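Long-range contacts in alkaline phosphatase (Thermus thermophilus, PDB 7KWD), which probably hydrolyses phosphate monoesters, working as a homodimer whose active sites hold zinc and magnesium ions: residues P32-R37 and Q445-V450; R39-F44 and D309-V314; Y78-I83 and M439-G444; A127-A132 and L468-Q473; G133-L138 and A259-G264. One frame throughout, in Å; residues are numbered along the deposited sequence.

Interaction 1 (P32-R37 and Q445-V450)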
# COMPACT_ATOMS: atom_id res chain seq x y z
N PRO A 32 -10.22 -9.12 17.55
CA PRO A 32 -10.55 -8.15 18.59
C PRO A 32 -12.03 -7.87 18.64
O PRO A 32 -12.72 -7.82 17.62
CB PRO A 32 -9.76 -6.89 18.17
CG PRO A 32 -9.59 -7.05 16.70
CD PRO A 32 -9.37 -8.53 16.50
N SER A 33 -12.51 -7.64 19.85
CA SER A 33 -13.90 -7.39 20.15
C SER A 33 -14.19 -5.91 20.11
O SER A 33 -13.33 -5.08 20.43
CB SER A 33 -14.25 -7.92 21.56
OG SER A 33 -14.30 -9.34 21.56
N LEU A 34 -15.42 -5.58 19.71
CA LEU A 34 -15.91 -4.21 19.85
C LEU A 34 -16.12 -3.84 21.31
O LEU A 34 -15.81 -2.72 21.72
CB LEU A 34 -17.23 -4.06 19.11
CG LEU A 34 -17.23 -4.09 17.57
CD1 LEU A 34 -18.69 -4.04 17.09
CD2 LEU A 34 -16.40 -2.92 17.01
N GLY A 35 -16.68 -4.75 22.09
CA GLY A 35 -17.07 -4.41 23.45
C GLY A 35 -18.25 -3.47 23.56
O GLY A 35 -18.47 -2.92 24.63
N ARG A 36 -19.01 -3.27 22.49
CA ARG A 36 -20.18 -2.40 22.46
C ARG A 36 -21.25 -3.09 21.62
O ARG A 36 -20.96 -3.93 20.77
CB ARG A 36 -19.91 -1.03 21.82
CG ARG A 36 -18.90 -0.18 22.53
CD ARG A 36 -19.41 0.35 23.88
NE ARG A 36 -18.34 1.03 24.60
CZ ARG A 36 -18.46 1.58 25.81
NH1 ARG A 36 -19.62 1.54 26.45
NH2 ARG A 36 -17.42 2.18 26.38
N ARG A 37 -22.49 -2.71 21.87
CA ARG A 37 -23.63 -3.20 21.10
C ARG A 37 -24.34 -2.02 20.46
O ARG A 37 -24.23 -0.89 20.93
CB ARG A 37 -24.57 -3.99 21.96
CG ARG A 37 -23.99 -5.30 22.42
CD ARG A 37 -24.50 -5.62 23.81
NE ARG A 37 -23.75 -6.61 24.57
CZ ARG A 37 -24.23 -7.80 24.94
NH1 ARG A 37 -25.45 -8.17 24.56
NH2 ARG A 37 -23.49 -8.63 25.65
N GLN A 445 -19.50 5.25 18.91
CA GLN A 445 -19.39 5.72 20.27
C GLN A 445 -18.77 4.63 21.12
O GLN A 445 -19.19 3.46 21.05
CB GLN A 445 -20.77 6.10 20.81
CG GLN A 445 -20.80 6.48 22.28
CD GLN A 445 -22.14 7.06 22.70
OE1 GLN A 445 -22.98 6.37 23.28
NE2 GLN A 445 -22.35 8.35 22.40
N GLY A 446 -17.78 5.00 21.92
CA GLY A 446 -17.27 4.11 22.95
C GLY A 446 -16.26 3.08 22.51
O GLY A 446 -16.11 2.06 23.18
N LEU A 447 -15.55 3.33 21.43
CA LEU A 447 -14.63 2.37 20.85
C LEU A 447 -13.19 2.72 21.14
O LEU A 447 -12.29 2.10 20.57
CB LEU A 447 -14.85 2.28 19.35
CG LEU A 447 -16.22 1.74 18.97
CD1 LEU A 447 -16.37 1.74 17.48
CD2 LEU A 447 -16.42 0.32 19.52
N ARG A 448 -12.95 3.68 22.02
CA ARG A 448 -11.60 4.22 22.17
C ARG A 448 -10.56 3.15 22.51
O ARG A 448 -9.38 3.30 22.16
CB ARG A 448 -11.60 5.31 23.26
CG ARG A 448 -11.92 4.77 24.64
CD ARG A 448 -11.94 5.87 25.73
NE ARG A 448 -10.91 6.90 25.60
CZ ARG A 448 -10.40 7.61 26.61
NH1 ARG A 448 -10.82 7.39 27.86
NH2 ARG A 448 -9.48 8.53 26.39
N PHE A 449 -10.95 2.07 23.17
CA PHE A 449 -9.98 1.06 23.59
C PHE A 449 -9.89 -0.12 22.63
O PHE A 449 -9.19 -1.10 22.94
CB PHE A 449 -10.29 0.60 25.01
CG PHE A 449 -10.14 1.70 26.03
CD1 PHE A 449 -9.22 2.74 25.83
CD2 PHE A 449 -10.93 1.72 27.18
CE1 PHE A 449 -9.07 3.77 26.76
CE2 PHE A 449 -10.79 2.74 28.12
CZ PHE A 449 -9.86 3.77 27.91
N VAL A 450 -10.52 -0.04 21.47
CA VAL A 450 -10.43 -1.11 20.48
C VAL A 450 -9.12 -1.00 19.70
O VAL A 450 -8.88 0.01 19.03
CB VAL A 450 -11.65 -1.07 19.54
CG1 VAL A 450 -11.49 -2.15 18.46
CG2 VAL A 450 -12.91 -1.23 20.32
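Leu34 faces Val450 and Arg36 faces Gly446, so the two irregular segments pass each other in opposite directions, their CA atoms 6.3 Å apart at Leu34 and Val450. The 445-450 side bends in a type I turn from Leu447 to Val450, closed by a bond from Val450 N to Leu447 O. The polar link is made by Arg36. Its chain is bent at chi2 (-70°), and NE gives a hydrogen bond of 2.8 Å to Gly446 O, the N-H pointing at the oxygen at 151°. Gly446 has a positive phi, and a CB there would run into Arg36 NE. Farther back along the arginine, CG rests 3.9 Å from Leu447 CD2 as the two side chains slide past each other in opposite senses. The same Leu447 CD2 meets Leu34 CD2 at 4.1 Å, while Val450 CG2 presses on Leu34 O at 3.5 Å. Glu466 of helix 459-468 holds the backbone nitrogens of Leu34 and Gly35, and Leu442 of strand 438-443 packs against Leu34, Leu447 and Val450. In this alkaline phosphatase fold the contact is a loop-to-loop seam away from the metal sites, laying the lead-in to strand 40-46 against the connection between strands 438-443 and 454-456.

Interaction 2 (R39-F44 and D309-V314); sequences RNLIVF and DTLLIV
Leu312 pushes its CD1 methyl into the notch between Ile42 and Phe44, 3.6 Å from Ile42 O, 3.9 Å from Ile42 CG2 and 4.2 Å from Phe44 CB. One step back on the same face, the Thr310 CG2 methyl fits between Asn40 CB and Ile42 CD1, 3.9 Å from the latter. The opposite face has its own interlock: Leu41 CD1 rides against Leu311 CD2 at 4.0 Å and Ile313 CD1 at 4.1 Å, the two leucines side by side and pointing the same way. This meshing follows from the parallel in-register pairing of strands 40-44 and 310-314, which backbone bonds zip from Asn40 N to Phe44 N. At the start of the ladder Asp309 O accepts from both Arg39 N and Asn40 N. Beyond it the Arg39 side chain makes a salt bridge to Asp309 OD2 through NE and NH2, each 3.2 Å away and both approaching from the same face of the carboxylate. Asn40 OD1 turns instead to Phe265 N. Backbone bonds from Leu41 and Val43 to strand 265-271 place strand 40-46 between that strand and 310-325; helix 459-468 covers the side of Leu41 and Val43, and helix 283-306 packs on Phe44 across the sheet.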
# COMPACT_ATOMS: atom_id res chain seq x y z
N ARG A 39 -27.82 -0.89 17.60
CA ARG A 39 -29.06 -1.22 16.92
C ARG A 39 -28.95 -1.12 15.40
O ARG A 39 -29.66 -1.84 14.70
CB ARG A 39 -30.22 -0.32 17.38
CG ARG A 39 -31.61 -1.01 17.20
CD ARG A 39 -32.83 -0.12 17.55
NE ARG A 39 -32.64 1.21 17.00
CZ ARG A 39 -33.51 1.86 16.24
NH1 ARG A 39 -34.70 1.34 15.95
NH2 ARG A 39 -33.17 3.08 15.78
N ASN A 40 -28.10 -0.23 14.90
CA ASN A 40 -27.99 0.03 13.47
C ASN A 40 -26.53 -0.14 13.04
O ASN A 40 -25.61 0.11 13.82
CB ASN A 40 -28.46 1.43 13.09
CG ASN A 40 -29.86 1.72 13.59
OD1 ASN A 40 -30.78 0.92 13.42
ND2 ASN A 40 -30.02 2.87 14.21
N LEU A 41 -26.34 -0.54 11.79
CA LEU A 41 -25.02 -0.84 11.24
C LEU A 41 -24.98 -0.26 9.85
O LEU A 41 -25.83 -0.58 9.02
CB LEU A 41 -24.77 -2.34 11.19
CG LEU A 41 -23.48 -2.80 10.53
CD1 LEU A 41 -22.29 -2.39 11.37
CD2 LEU A 41 -23.52 -4.31 10.35
N ILE A 42 -23.97 0.56 9.58
CA ILE A 42 -23.68 1.05 8.24
C ILE A 42 -22.32 0.50 7.86
O ILE A 42 -21.37 0.63 8.65
CB ILE A 42 -23.68 2.59 8.17
CG1 ILE A 42 -25.00 3.14 8.73
CG2 ILE A 42 -23.48 3.04 6.74
CD1 ILE A 42 -25.05 4.62 8.89
N VAL A 43 -22.23 -0.12 6.69
CA VAL A 43 -20.96 -0.63 6.17
C VAL A 43 -20.65 0.13 4.88
O VAL A 43 -21.39 0.02 3.90
CB VAL A 43 -21.01 -2.15 5.92
CG1 VAL A 43 -19.63 -2.66 5.49
CG2 VAL A 43 -21.51 -2.94 7.16
N PHE A 44 -19.54 0.86 4.87
CA PHE A 44 -19.13 1.71 3.75
C PHE A 44 -17.91 1.02 3.14
O PHE A 44 -16.82 1.05 3.71
CB PHE A 44 -18.85 3.13 4.22
CG PHE A 44 -18.65 4.12 3.11
CD1 PHE A 44 -18.74 3.79 1.79
CD2 PHE A 44 -18.28 5.45 3.44
CE1 PHE A 44 -18.50 4.69 0.78
CE2 PHE A 44 -18.08 6.39 2.42
CZ PHE A 44 -18.19 6.00 1.09
N ASP A 309 -26.73 4.83 18.68
CA ASP A 309 -27.02 3.40 18.57
C ASP A 309 -26.52 2.80 17.25
O ASP A 309 -26.81 1.63 16.96
CB ASP A 309 -28.52 3.15 18.76
CG ASP A 309 -29.37 3.81 17.67
OD1 ASP A 309 -28.81 4.51 16.79
OD2 ASP A 309 -30.60 3.60 17.69
N THR A 310 -25.72 3.54 16.48
CA THR A 310 -25.35 3.16 15.11
C THR A 310 -23.84 3.03 15.00
O THR A 310 -23.11 3.96 15.37
CB THR A 310 -25.82 4.21 14.10
OG1 THR A 310 -27.24 4.38 14.22
CG2 THR A 310 -25.44 3.80 12.68
N LEU A 311 -23.39 1.90 14.44
CA LEU A 311 -21.98 1.69 14.17
C LEU A 311 -21.69 1.89 12.68
O LEU A 311 -22.41 1.36 11.83
CB LEU A 311 -21.55 0.29 14.59
CG LEU A 311 -20.13 -0.06 14.13
CD1 LEU A 311 -19.12 0.80 14.89
CD2 LEU A 311 -19.82 -1.52 14.36
N LEU A 312 -20.62 2.62 12.38
CA LEU A 312 -20.17 2.80 11.01
C LEU A 312 -18.86 2.07 10.84
O LEU A 312 -17.88 2.34 11.55
CB LEU A 312 -20.02 4.28 10.65
CG LEU A 312 -19.24 4.53 9.37
CD1 LEU A 312 -19.95 3.92 8.16
CD2 LEU A 312 -18.99 6.00 9.21
N ILE A 313 -18.84 1.12 9.90
CA ILE A 313 -17.62 0.42 9.49
C ILE A 313 -17.24 0.95 8.11
O ILE A 313 -18.06 0.88 7.19
CB ILE A 313 -17.82 -1.10 9.44
CG1 ILE A 313 -18.19 -1.64 10.82
CG2 ILE A 313 -16.56 -1.78 8.87
CD1 ILE A 313 -18.31 -3.17 10.88
N VAL A 314 -16.00 1.42 7.97
CA VAL A 314 -15.46 1.86 6.68
C VAL A 314 -14.30 0.93 6.33
O VAL A 314 -13.35 0.80 7.11
CB VAL A 314 -15.00 3.33 6.72
CG1 VAL A 314 -14.61 3.81 5.34
CG2 VAL A 314 -16.11 4.18 7.26

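Interaction 3 (Y78-I83 and M439-G444); sequences YPNGLI and MLLLYG
Tyr78 lays its ring over the edge of Tyr443, and every step along its side chain finds something on segment 439-444. CB sits 3.4 Å from Leu442 O and also touches the Leu441 CD1 methyl. CG, anti to the carbonyl carbon (chi1 -75°), is 3.9 Å from Tyr443 CD2, and CD1 is 3.7 Å from the same atom. CE1 makes the tightest approach, 3.2 Å to Tyr443 CE2, and CZ follows at 3.4 Å from that carbon. At the tip, Tyr78 OH is 3.7 Å from Tyr443 CE2. The outcome is an edge-to-face pair with planes at 54°, in which Tyr443 CD2 stands over the centre of the Tyr78 ring. Tyr443 is steadied by its own OH, which bonds to Asp305. An alanine in place of Tyr78 would probably leave this edge of Tyr443 without its aromatic cover and open a gap beside it. Farther along, Leu442 N bonds to Pro79 O at 3.0 Å, and Gly81 and Leu440 form an antiparallel hydrogen-bonded pair; beyond them Ile83 CG2 packs on Leu440 CD2. Asn80 and Leu82 also pack on the second subunit. The arrangement is an antiparallel strand pairing beside the dimer contact, and at its far end the Ile83 side chain lies about 7 Å from that of His318, a zinc ligand.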
# COMPACT_ATOMS: atom_id res chain seq x y z
N TYR A 78 -9.90 7.75 14.93
CA TYR A 78 -10.75 6.64 15.33
C TYR A 78 -10.05 5.32 15.11
O TYR A 78 -9.06 5.25 14.37
CB TYR A 78 -12.06 6.70 14.54
CG TYR A 78 -12.94 7.80 15.07
CD1 TYR A 78 -12.97 9.04 14.48
CD2 TYR A 78 -13.70 7.60 16.20
CE1 TYR A 78 -13.76 10.05 14.99
CE2 TYR A 78 -14.48 8.59 16.71
CZ TYR A 78 -14.52 9.81 16.11
OH TYR A 78 -15.33 10.80 16.64
N PRO A 79 -10.51 4.25 15.76
CA PRO A 79 -9.81 2.97 15.65
C PRO A 79 -9.73 2.50 14.21
O PRO A 79 -10.75 2.40 13.52
CB PRO A 79 -10.66 2.02 16.51
CG PRO A 79 -11.39 2.91 17.44
CD PRO A 79 -11.69 4.14 16.63
N ASN A 80 -8.52 2.19 13.77
CA ASN A 80 -8.40 1.60 12.44
C ASN A 80 -7.22 0.65 12.41
O ASN A 80 -6.31 0.70 13.26
CB ASN A 80 -8.31 2.64 11.31
CG ASN A 80 -7.11 3.55 11.42
OD1 ASN A 80 -6.06 3.33 10.77
ND2 ASN A 80 -7.26 4.60 12.22
N GLY A 81 -7.31 -0.26 11.47
CA GLY A 81 -6.29 -1.26 11.26
C GLY A 81 -6.36 -1.74 9.82
O GLY A 81 -6.70 -1.01 8.90
N LEU A 82 -6.02 -3.02 9.67
CA LEU A 82 -5.70 -3.59 8.38
C LEU A 82 -6.38 -4.93 8.26
O LEU A 82 -6.42 -5.70 9.24
CB LEU A 82 -4.19 -3.80 8.25
CG LEU A 82 -3.29 -2.58 8.20
CD1 LEU A 82 -1.81 -3.02 8.13
CD2 LEU A 82 -3.67 -1.70 7.05
N ILE A 83 -6.89 -5.24 7.07
CA ILE A 83 -7.38 -6.58 6.80
C ILE A 83 -6.53 -7.27 5.74
O ILE A 83 -6.15 -6.65 4.73
CB ILE A 83 -8.86 -6.61 6.39
CG1 ILE A 83 -9.13 -5.61 5.28
CG2 ILE A 83 -9.77 -6.36 7.61
CD1 ILE A 83 -10.45 -5.90 4.61
N MET A 439 -7.43 -0.96 4.32
CA MET A 439 -8.01 -0.20 5.42
C MET A 439 -9.23 -0.87 6.05
O MET A 439 -10.13 -1.34 5.36
CB MET A 439 -8.43 1.16 4.90
CG MET A 439 -9.23 2.01 5.86
SD MET A 439 -9.70 3.56 5.07
CE MET A 439 -11.02 3.10 4.05
N LEU A 440 -9.27 -0.84 7.39
CA LEU A 440 -10.48 -1.14 8.16
C LEU A 440 -10.59 -0.09 9.26
O LEU A 440 -9.65 0.09 10.04
CB LEU A 440 -10.42 -2.53 8.79
CG LEU A 440 -11.43 -2.88 9.88
CD1 LEU A 440 -12.90 -2.90 9.40
CD2 LEU A 440 -11.08 -4.25 10.39
N LEU A 441 -11.75 0.56 9.34
CA LEU A 441 -11.94 1.69 10.23
C LEU A 441 -13.31 1.63 10.89
O LEU A 441 -14.31 1.36 10.22
CB LEU A 441 -11.82 3.01 9.46
CG LEU A 441 -12.38 4.33 9.99
CD1 LEU A 441 -11.51 4.85 11.09
CD2 LEU A 441 -12.41 5.34 8.86
N LEU A 442 -13.35 1.94 12.18
CA LEU A 442 -14.57 1.91 12.98
C LEU A 442 -14.93 3.30 13.47
O LEU A 442 -14.10 3.99 14.06
CB LEU A 442 -14.43 0.99 14.19
CG LEU A 442 -14.00 -0.44 13.87
CD1 LEU A 442 -13.78 -1.23 15.18
CD2 LEU A 442 -15.04 -1.09 13.04
N TYR A 443 -16.17 3.70 13.25
CA TYR A 443 -16.61 5.04 13.63
C TYR A 443 -17.86 4.85 14.48
O TYR A 443 -18.94 4.54 13.96
CB TYR A 443 -16.87 5.93 12.42
CG TYR A 443 -17.20 7.35 12.83
CD1 TYR A 443 -18.50 7.73 13.14
CD2 TYR A 443 -16.21 8.31 12.94
CE1 TYR A 443 -18.80 9.02 13.54
CE2 TYR A 443 -16.51 9.60 13.32
CZ TYR A 443 -17.81 9.95 13.61
OH TYR A 443 -18.08 11.25 13.99
N GLY A 444 -17.71 5.04 15.76
CA GLY A 444 -18.81 4.80 16.67
C GLY A 444 -18.47 5.29 18.06
O GLY A 444 -17.33 5.68 18.35

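Interaction 4 (A127-A132 and L468-Q473); sequences AAAKEA and LGLRYQ
Ala128 CB butts obliquely against the ring of Tyr472, 3.4 Å from CE1 and 3.8 Å from CZ. A second patch of contact belongs to Leu470, whose two methyls divide the helix end between them: CD1 lies 3.8 Å from Ala129 CA and 4.2 Å from Ala129 CB, while CD2 lies 3.8 Å from Ala132 CB. The contact across the two segments is thus apolar throughout, small alanine methyls on one side receiving a leucine fork and a tyrosine ring on the other. The ring is positioned from outside the two segments: its OH is hydrogen-bonded to Lys123 O, and Phe461 meets it edge-to-face, while Tyr472 CG sits between the backbone N and the carbonyl carbon (chi1 62°). Phe125, one turn back on the helix, touches both Tyr472 and Leu470. The chain reaches Leu470 by way of Gly469, which ends helix 459-468 in a Schellman motif with a positive phi of 72°; Ala132 in turn is the residue where helix 125-131 gives up its helical angles. The contact therefore lays the last turn of helix 125-131 against the chain leaving helix 459-468, near the start of strand 265-271, where Val266 touches both Ala129 and Leu468.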
# COMPACT_ATOMS: atom_id res chain seq x y z
N ALA A 127 -28.95 -10.88 5.15
CA ALA A 127 -30.09 -11.79 5.23
C ALA A 127 -30.41 -12.14 6.68
O ALA A 127 -31.57 -12.11 7.12
CB ALA A 127 -29.80 -13.03 4.38
N ALA A 128 -29.38 -12.43 7.48
CA ALA A 128 -29.60 -12.65 8.89
C ALA A 128 -30.22 -11.43 9.55
O ALA A 128 -31.07 -11.56 10.43
CB ALA A 128 -28.28 -12.97 9.59
N ALA A 129 -29.79 -10.23 9.16
CA ALA A 129 -30.28 -9.01 9.78
C ALA A 129 -31.76 -8.80 9.45
O ALA A 129 -32.56 -8.43 10.31
CB ALA A 129 -29.46 -7.81 9.28
N LYS A 130 -32.13 -9.02 8.19
CA LYS A 130 -33.52 -8.91 7.79
C LYS A 130 -34.39 -9.90 8.56
O LYS A 130 -35.46 -9.55 9.04
CB LYS A 130 -33.66 -9.12 6.29
CG LYS A 130 -35.13 -8.92 5.87
CD LYS A 130 -35.34 -9.03 4.37
CE LYS A 130 -35.50 -7.67 3.75
NZ LYS A 130 -36.82 -7.08 4.07
N GLU A 131 -33.91 -11.14 8.72
CA GLU A 131 -34.67 -12.12 9.49
C GLU A 131 -34.89 -11.68 10.93
O GLU A 131 -35.85 -12.11 11.56
CB GLU A 131 -33.98 -13.49 9.47
CG GLU A 131 -34.02 -14.14 8.08
CD GLU A 131 -33.14 -15.38 7.97
OE1 GLU A 131 -32.74 -15.94 9.02
OE2 GLU A 131 -32.86 -15.78 6.80
N ALA A 132 -33.99 -10.86 11.45
CA ALA A 132 -34.10 -10.35 12.81
C ALA A 132 -34.82 -9.01 12.88
O ALA A 132 -34.79 -8.34 13.91
CB ALA A 132 -32.71 -10.20 13.41
N LEU A 468 -24.45 -6.27 16.45
CA LEU A 468 -25.91 -6.36 16.43
C LEU A 468 -26.47 -7.56 17.19
O LEU A 468 -27.68 -7.72 17.25
CB LEU A 468 -26.42 -6.44 14.98
CG LEU A 468 -26.02 -5.29 14.06
CD1 LEU A 468 -26.64 -5.49 12.68
CD2 LEU A 468 -26.45 -4.00 14.66
N GLY A 469 -25.62 -8.39 17.78
CA GLY A 469 -26.11 -9.58 18.44
C GLY A 469 -26.60 -10.61 17.46
O GLY A 469 -27.58 -11.31 17.73
N LEU A 470 -25.92 -10.72 16.32
CA LEU A 470 -26.28 -11.60 15.23
C LEU A 470 -25.10 -12.48 14.85
O LEU A 470 -24.83 -12.73 13.67
CB LEU A 470 -26.77 -10.80 14.02
CG LEU A 470 -28.13 -10.14 14.22
CD1 LEU A 470 -28.46 -9.21 13.07
CD2 LEU A 470 -29.21 -11.17 14.41
N ARG A 471 -24.38 -12.96 15.86
CA ARG A 471 -23.37 -13.98 15.58
C ARG A 471 -24.01 -15.32 15.26
O ARG A 471 -24.88 -15.81 15.99
CB ARG A 471 -22.45 -14.15 16.78
CG ARG A 471 -21.68 -12.88 17.17
CD ARG A 471 -20.68 -13.32 18.22
NE ARG A 471 -20.10 -12.29 19.09
CZ ARG A 471 -20.76 -11.60 20.01
NH1 ARG A 471 -22.09 -11.75 20.22
NH2 ARG A 471 -20.06 -10.74 20.73
N TYR A 472 -23.56 -15.91 14.16
CA TYR A 472 -23.89 -17.26 13.72
C TYR A 472 -22.71 -17.73 12.89
O TYR A 472 -21.77 -16.97 12.63
CB TYR A 472 -25.19 -17.28 12.92
CG TYR A 472 -25.12 -16.47 11.65
CD1 TYR A 472 -25.34 -15.08 11.65
CD2 TYR A 472 -24.85 -17.09 10.44
CE1 TYR A 472 -25.32 -14.36 10.47
CE2 TYR A 472 -24.80 -16.37 9.26
CZ TYR A 472 -25.04 -15.01 9.27
OH TYR A 472 -24.98 -14.29 8.09
N GLN A 473 -22.74 -18.97 12.45
CA GLN A 473 -21.63 -19.55 11.73
C GLN A 473 -22.09 -20.07 10.37
O GLN A 473 -23.26 -20.45 10.20
CB GLN A 473 -20.98 -20.69 12.52
CG GLN A 473 -21.90 -21.84 12.87
CD GLN A 473 -21.15 -22.97 13.55
OE1 GLN A 473 -21.00 -22.97 14.77
NE2 GLN A 473 -20.67 -23.94 12.76

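Interaction 5 (G133-L138 and A259-G264)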
# COMPACT_ATOMS: atom_id res chain seq x y z
N GLY A 133 -35.44 -8.58 11.78
CA GLY A 133 -36.28 -7.41 11.79
C GLY A 133 -35.61 -6.12 11.41
O GLY A 133 -36.22 -5.06 11.56
N LYS A 134 -34.36 -6.15 10.95
CA LYS A 134 -33.75 -4.92 10.48
C LYS A 134 -34.18 -4.65 9.04
O LYS A 134 -34.26 -5.57 8.23
CB LYS A 134 -32.21 -5.00 10.55
CG LYS A 134 -31.60 -5.51 11.91
CD LYS A 134 -31.63 -4.46 12.98
CE LYS A 134 -31.22 -5.05 14.37
NZ LYS A 134 -31.20 -4.01 15.39
N ALA A 135 -34.47 -3.38 8.73
CA ALA A 135 -34.52 -2.93 7.35
C ALA A 135 -33.13 -3.00 6.72
O ALA A 135 -32.10 -2.89 7.41
CB ALA A 135 -35.04 -1.49 7.29
N VAL A 136 -33.10 -3.23 5.41
CA VAL A 136 -31.86 -3.42 4.67
C VAL A 136 -31.83 -2.43 3.51
O VAL A 136 -32.83 -2.27 2.80
CB VAL A 136 -31.73 -4.86 4.14
CG1 VAL A 136 -30.47 -5.03 3.27
CG2 VAL A 136 -31.73 -5.84 5.27
N GLY A 137 -30.68 -1.79 3.32
CA GLY A 137 -30.45 -0.93 2.17
C GLY A 137 -29.14 -1.27 1.49
O GLY A 137 -28.16 -1.58 2.15
N LEU A 138 -29.14 -1.24 0.16
CA LEU A 138 -27.94 -1.39 -0.66
C LEU A 138 -27.82 -0.17 -1.58
O LEU A 138 -28.71 0.10 -2.39
CB LEU A 138 -27.98 -2.68 -1.47
CG LEU A 138 -28.14 -3.99 -0.67
CD1 LEU A 138 -28.40 -5.19 -1.57
CD2 LEU A 138 -26.89 -4.23 0.16
N ALA A 259 -33.62 4.78 8.50
CA ALA A 259 -33.62 5.23 9.89
C ALA A 259 -35.02 5.28 10.48
O ALA A 259 -35.16 5.24 11.71
CB ALA A 259 -32.97 6.61 10.00
N ALA A 260 -36.06 5.39 9.65
CA ALA A 260 -37.42 5.50 10.15
C ALA A 260 -37.96 4.18 10.67
O ALA A 260 -38.95 4.17 11.40
CB ALA A 260 -38.33 5.99 9.03
N HIS A 261 -37.34 3.06 10.28
CA HIS A 261 -37.83 1.73 10.61
C HIS A 261 -37.66 1.42 12.09
O HIS A 261 -36.61 1.67 12.69
CB HIS A 261 -37.05 0.72 9.76
CG HIS A 261 -37.67 -0.64 9.65
ND1 HIS A 261 -38.67 -0.93 8.75
CD2 HIS A 261 -37.36 -1.81 10.27
CE1 HIS A 261 -38.99 -2.22 8.84
NE2 HIS A 261 -38.21 -2.78 9.76
N ARG A 262 -38.71 0.85 12.68
CA ARG A 262 -38.73 0.71 14.14
C ARG A 262 -37.69 -0.29 14.61
O ARG A 262 -36.95 -0.04 15.58
CB ARG A 262 -40.13 0.28 14.60
CG ARG A 262 -40.33 0.24 16.11
CD ARG A 262 -41.38 -0.81 16.50
NE ARG A 262 -42.36 -0.31 17.47
CZ ARG A 262 -42.15 -0.20 18.78
NH1 ARG A 262 -40.99 -0.56 19.30
NH2 ARG A 262 -43.11 0.26 19.57
N GLY A 263 -37.57 -1.40 13.90
CA GLY A 263 -36.60 -2.45 14.23
C GLY A 263 -35.14 -2.13 13.96
O GLY A 263 -34.29 -2.99 14.21
N GLY A 264 -34.81 -0.94 13.50
CA GLY A 264 -33.43 -0.65 13.18
C GLY A 264 -33.10 -1.09 11.77
O GLY A 264 -33.94 -1.65 11.04
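Ala135 is where the packing is tight. Its CB sits over one face of the His261 ring, 3.6 Å from CG and 3.8 Å from the ring centroid, only 19° off the normal: a CH-pi contact. His261 CG lies anti to its backbone N (chi1 -163°), which carries CG to within reach of the Ala135 methyl. On the backbone, Ala135 N donates to Gly264 O at 2.9 Å, and the same oxygen takes a CA-H contact from Lys134 CA at 3.3 Å. Gly263 and Gly264 sit close in: a CB on Gly263 would collide with Gly133 O, and one on Gly264 would crowd Lys134 NZ.

Two chain reversals meet here. Gly133, with positive phi, is the C-prime residue of the Schellman motif that ends helix 125-131 and turns the chain into strand 135-140. Facing it, His261 to Gly264 form the type I turn that leads from helix 247-259 into strand 265-271, the neighbour of strand 135-140.

The looser side begins at the other end of the imidazole, where NE2 comes 3.5 Å from Gly133 O, an oxygen at the ring edge. An alanine here instead of His261 would probably leave the Ala135 methyl without its ring cover and open a gap beside Gly133 O. Along Lys134 the fit slackens toward the tip: CD is 3.3 Å from Gly263 O, while NZ, whose stronger partner is Arg39 O, makes just a weak bond of 3.5 Å to Gly263 O.

Interaction 2 lies in the middle of the group, touching all four others, its centre 12 to 14 Å from theirs. Toward one flank strand 310-325 pairs with strand 438-443 of interaction 3, and the leucines of interaction 1 pack on Leu311 and Leu442. Toward the other, Lys134 of interaction 5 bonds to Arg39 O, and Leu468 of interaction 4 packs on Leu41. The first segments of interactions 4 and 5 follow each other, helix 125-131 leading into strand 135-140; interaction 5 is nested within 4, and 4 crosses 1 along the chain. Interactions 3 and 5 stay about 24 Å apart. Interaction 1 encloses 2, 3 and 5, so sequence-distant segments are drawn together around strands 40-46 and 310-325.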